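Local coordinates for proline iminopeptidase-related protein (Thermus thermophilus, PDB 2YYS) that is of unknown function but belongs to the peptidase S33 family of alpha/beta hydrolases and may act as a peptidase, at residues 179-182 / 183-187; 230-233 / 234-238. All coordinates share one frame; numbering follows the deposited sequence.

Interaction 1 (179-182 / 183-187); sequences MAYE and WLAEG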
# COMPACT_ATOMS: atom_id res chain seq x y z
N MET A 179 -19.78 0.58 -1.95
CA MET A 179 -20.50 -0.56 -2.55
C MET A 179 -19.80 -1.05 -3.80
O MET A 179 -19.75 -2.26 -4.06
CB MET A 179 -21.96 -0.18 -2.85
CG MET A 179 -22.91 -0.53 -1.70
SD MET A 179 -24.41 0.49 -1.74
CE MET A 179 -25.66 -0.73 -2.32
N ALA A 180 -19.24 -0.14 -4.57
CA ALA A 180 -18.42 -0.52 -5.71
C ALA A 180 -17.18 -1.32 -5.26
O ALA A 180 -16.82 -2.34 -5.88
CB ALA A 180 -18.01 0.69 -6.51
N TYR A 181 -16.57 -0.90 -4.15
CA TYR A 181 -15.41 -1.60 -3.62
C TYR A 181 -15.81 -3.00 -3.16
O TYR A 181 -15.16 -3.98 -3.49
CB TYR A 181 -14.73 -0.83 -2.49
CG TYR A 181 -13.75 -1.69 -1.79
CD1 TYR A 181 -12.46 -1.84 -2.28
CD2 TYR A 181 -14.12 -2.43 -0.65
CE1 TYR A 181 -11.56 -2.66 -1.67
CE2 TYR A 181 -13.21 -3.27 -0.03
CZ TYR A 181 -11.93 -3.37 -0.55
OH TYR A 181 -11.00 -4.19 0.03
N GLU A 182 -16.89 -3.08 -2.39
CA GLU A 182 -17.27 -4.34 -1.77
C GLU A 182 -17.69 -5.38 -2.81
O GLU A 182 -17.33 -6.55 -2.71
CB GLU A 182 -18.37 -4.12 -0.74
CG GLU A 182 -17.86 -3.46 0.53
CD GLU A 182 -18.93 -3.29 1.60
OE1 GLU A 182 -19.96 -3.99 1.54
OE2 GLU A 182 -18.73 -2.46 2.51
N TRP A 183 -18.38 -4.93 -3.86
CA TRP A 183 -18.81 -5.82 -4.92
C TRP A 183 -17.60 -6.38 -5.67
O TRP A 183 -17.54 -7.55 -5.98
CB TRP A 183 -19.76 -5.11 -5.88
CG TRP A 183 -20.49 -6.07 -6.75
CD1 TRP A 183 -20.13 -6.48 -8.01
CD2 TRP A 183 -21.71 -6.76 -6.44
NE1 TRP A 183 -21.05 -7.37 -8.50
CE2 TRP A 183 -22.03 -7.57 -7.56
CE3 TRP A 183 -22.56 -6.78 -5.33
CZ2 TRP A 183 -23.16 -8.39 -7.59
CZ3 TRP A 183 -23.69 -7.60 -5.36
CH2 TRP A 183 -23.98 -8.39 -6.49
N LEU A 184 -16.63 -5.52 -5.93
CA LEU A 184 -15.41 -5.91 -6.63
C LEU A 184 -14.59 -6.87 -5.77
O LEU A 184 -14.16 -7.92 -6.24
CB LEU A 184 -14.61 -4.66 -7.00
CG LEU A 184 -13.33 -4.81 -7.81
CD1 LEU A 184 -13.58 -5.50 -9.16
CD2 LEU A 184 -12.70 -3.43 -8.01
N ALA A 185 -14.40 -6.53 -4.50
CA ALA A 185 -13.59 -7.32 -3.57
C ALA A 185 -14.18 -8.71 -3.32
O ALA A 185 -13.47 -9.71 -3.40
CB ALA A 185 -13.43 -6.58 -2.24
N GLU A 186 -15.46 -8.75 -3.00
CA GLU A 186 -16.17 -10.00 -2.76
C GLU A 186 -16.26 -10.86 -4.02
O GLU A 186 -16.21 -12.08 -3.93
CB GLU A 186 -17.58 -9.72 -2.23
CG GLU A 186 -17.59 -9.10 -0.84
CD GLU A 186 -17.02 -10.04 0.20
OE1 GLU A 186 -17.30 -11.25 0.09
OE2 GLU A 186 -16.29 -9.58 1.09
N GLY A 187 -16.38 -10.21 -5.17
CA GLY A 187 -16.36 -10.89 -6.46
C GLY A 187 -15.10 -11.70 -6.75
O GLY A 187 -15.13 -12.66 -7.53
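Trp183 opens a run of i to i+4 bonds that illustrates regular alpha-helical geometry: its N donates to Met179 O at 3.0 Å, and its CB rests near the same oxygen. One residue on, Leu184 N reaches Ala180 O over 3.2 Å, while Leu184 CB lies close to that oxygen and to the carbonyl oxygen of Tyr181. Ala185 then meets Tyr181 twice. Its N bonds to Tyr181 O at 2.8 Å, the straightest approach to a carbonyl in the series, and its CB sits over one face of the phenol ring, 4.2 Å from the ring centroid in a CH-pi contact offset toward the CZ rim. With CG anti to the backbone N (chi1 167°), the Tyr181 ring leans forward over this methyl. Glu186 N follows with Glu182 O at 2.9 Å, and Gly187 N carries the series on to Trp183 O. The carboxylates of these two glutamates stay apart, and Glu182 OE2 instead forms salt bridges with Lys164 of helix 163-171 and with Arg178, one turn earlier. Helix 175-187 lies at the surface, with Tyr181 on Val41 and Leu184 on Tyr40 of helix 40-46, and with the Tyr181 ring meeting that of Tyr256.

Interaction 2 (230-233 / 234-238); sequences GTSY and PYAEE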
# COMPACT_ATOMS: atom_id res chain seq x y z
N GLY A 230 -9.68 9.43 5.46
CA GLY A 230 -9.39 9.58 6.87
C GLY A 230 -8.36 8.62 7.45
O GLY A 230 -8.02 8.76 8.62
N THR A 231 -7.88 7.66 6.66
CA THR A 231 -6.77 6.79 7.07
C THR A 231 -5.39 7.29 6.67
O THR A 231 -4.39 6.72 7.09
CB THR A 231 -6.92 5.35 6.51
OG1 THR A 231 -6.68 5.34 5.10
CG2 THR A 231 -8.31 4.81 6.69
N SER A 232 -5.33 8.35 5.86
CA SER A 232 -4.06 8.84 5.31
C SER A 232 -3.90 10.36 5.34
O SER A 232 -2.82 10.84 5.61
CB SER A 232 -3.92 8.38 3.85
OG SER A 232 -2.63 8.67 3.34
N TYR A 233 -4.97 11.10 5.03
CA TYR A 233 -4.94 12.56 4.93
C TYR A 233 -5.60 13.17 6.17
O TYR A 233 -6.64 12.67 6.61
CB TYR A 233 -5.65 13.04 3.65
CG TYR A 233 -5.35 14.49 3.34
CD1 TYR A 233 -4.15 14.86 2.74
CD2 TYR A 233 -6.23 15.51 3.72
CE1 TYR A 233 -3.84 16.19 2.52
CE2 TYR A 233 -5.92 16.85 3.48
CZ TYR A 233 -4.72 17.17 2.88
OH TYR A 233 -4.38 18.48 2.64
N PRO A 234 -5.06 14.26 6.73
CA PRO A 234 -3.92 15.04 6.21
C PRO A 234 -2.51 14.61 6.61
O PRO A 234 -1.59 15.35 6.27
CB PRO A 234 -4.19 16.44 6.78
CG PRO A 234 -4.89 16.20 8.09
CD PRO A 234 -5.64 14.89 7.93
N TYR A 235 -2.31 13.48 7.28
CA TYR A 235 -0.95 13.10 7.67
C TYR A 235 -0.01 12.92 6.47
O TYR A 235 1.19 13.11 6.61
CB TYR A 235 -0.93 11.85 8.55
CG TYR A 235 0.31 11.80 9.39
CD1 TYR A 235 0.38 12.48 10.60
CD2 TYR A 235 1.44 11.13 8.95
CE1 TYR A 235 1.55 12.47 11.36
CE2 TYR A 235 2.60 11.11 9.68
CZ TYR A 235 2.65 11.78 10.89
OH TYR A 235 3.82 11.75 11.61
N ALA A 236 -0.56 12.59 5.31
CA ALA A 236 0.22 12.41 4.10
C ALA A 236 0.98 13.68 3.71
O ALA A 236 1.97 13.60 3.01
CB ALA A 236 -0.67 11.93 2.94
N GLU A 237 0.52 14.85 4.16
CA GLU A 237 1.26 16.10 3.98
C GLU A 237 2.63 16.04 4.67
O GLU A 237 3.61 16.52 4.12
CB GLU A 237 0.51 17.31 4.55
CG GLU A 237 -0.84 17.60 3.92
CD GLU A 237 -0.75 18.41 2.64
OE1 GLU A 237 0.38 18.59 2.13
OE2 GLU A 237 -1.82 18.86 2.15
N GLU A 238 2.67 15.49 5.89
CA GLU A 238 3.92 15.27 6.62
C GLU A 238 4.85 14.35 5.85
O GLU A 238 6.05 14.61 5.74
CB GLU A 238 3.67 14.68 8.03
CG GLU A 238 3.10 15.63 9.08
CD GLU A 238 4.01 16.80 9.39
OE1 GLU A 238 5.24 16.71 9.17
OE2 GLU A 238 3.50 17.84 9.86
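Two side-chain torsions and one backbone torsion bring Tyr233 into contact with both Pro234 and Glu237. CG of Tyr233 stands anti to its own nitrogen (chi1 -166°), which swings the ring beside the carbonyl carbon, and the cis peptide bond that follows folds Pro234 back against it. Pro234 CA therefore lies over one ring face, 3.4 Å from the centroid and 18° off the normal, a close CH-pi contact of the kind common where an aromatic residue precedes a cis-proline. Pro234 CB adds an apolar touch at CE2, 3.7 Å away. Glu237 approaches from the ring edge: its chain bends at chi2 (-83°), CG comes alongside CE1, and OE2 accepts a 2.6 Å hydrogen bond from Tyr233 OH through its anti lone pair, the carboxylate being turned well out of the ring plane. Were Tyr233 replaced by an alanine, Glu237 OE2 would probably lose this donor and Pro234 the ring that it packs against.

The backbone supplies a second link, because Ser232 O accepts from Ala236 N at 2.9 Å, though the angle at the hydrogen is bent. On the side-chain side, Ser232 OG lies 3.8 Å from Ala236 CB and bonds to the carbonyl of Pro127, while Ala236 also packs on Val225 of strand 221-226. Tyr233 itself touches Val225 and Val249, placing the turn against two neighbouring strands of the sheet. The whole is a cis-proline turn leading into helix 236-243, within the strand-to-helix connection between strands 221-226 and 247-250, a beta-alpha-beta crossover of the alpha/beta hydrolase fold.

In the fold
Interaction 1 comes first along the chain and closes before interaction 2 opens, so the two lie in series, both within the alpha/beta hydrolase fold. Their centres are 25 Å apart and their nearest atoms about 12 Å, without touching. Interaction 1 belongs wholly to helix 175-187, in the helical region inserted between strands 119-125 and 221-226, consistent with the cap of related hydrolases. Interaction 2 follows strand 221-226 and enters helix 236-243, close to the sheet edge formed by strand 247-250, and so belongs to the core. Helix 163-171 links cap and core: Lys164 forms a salt bridge with Glu182 of the first, and Leu170 contacts Thr231 of the second.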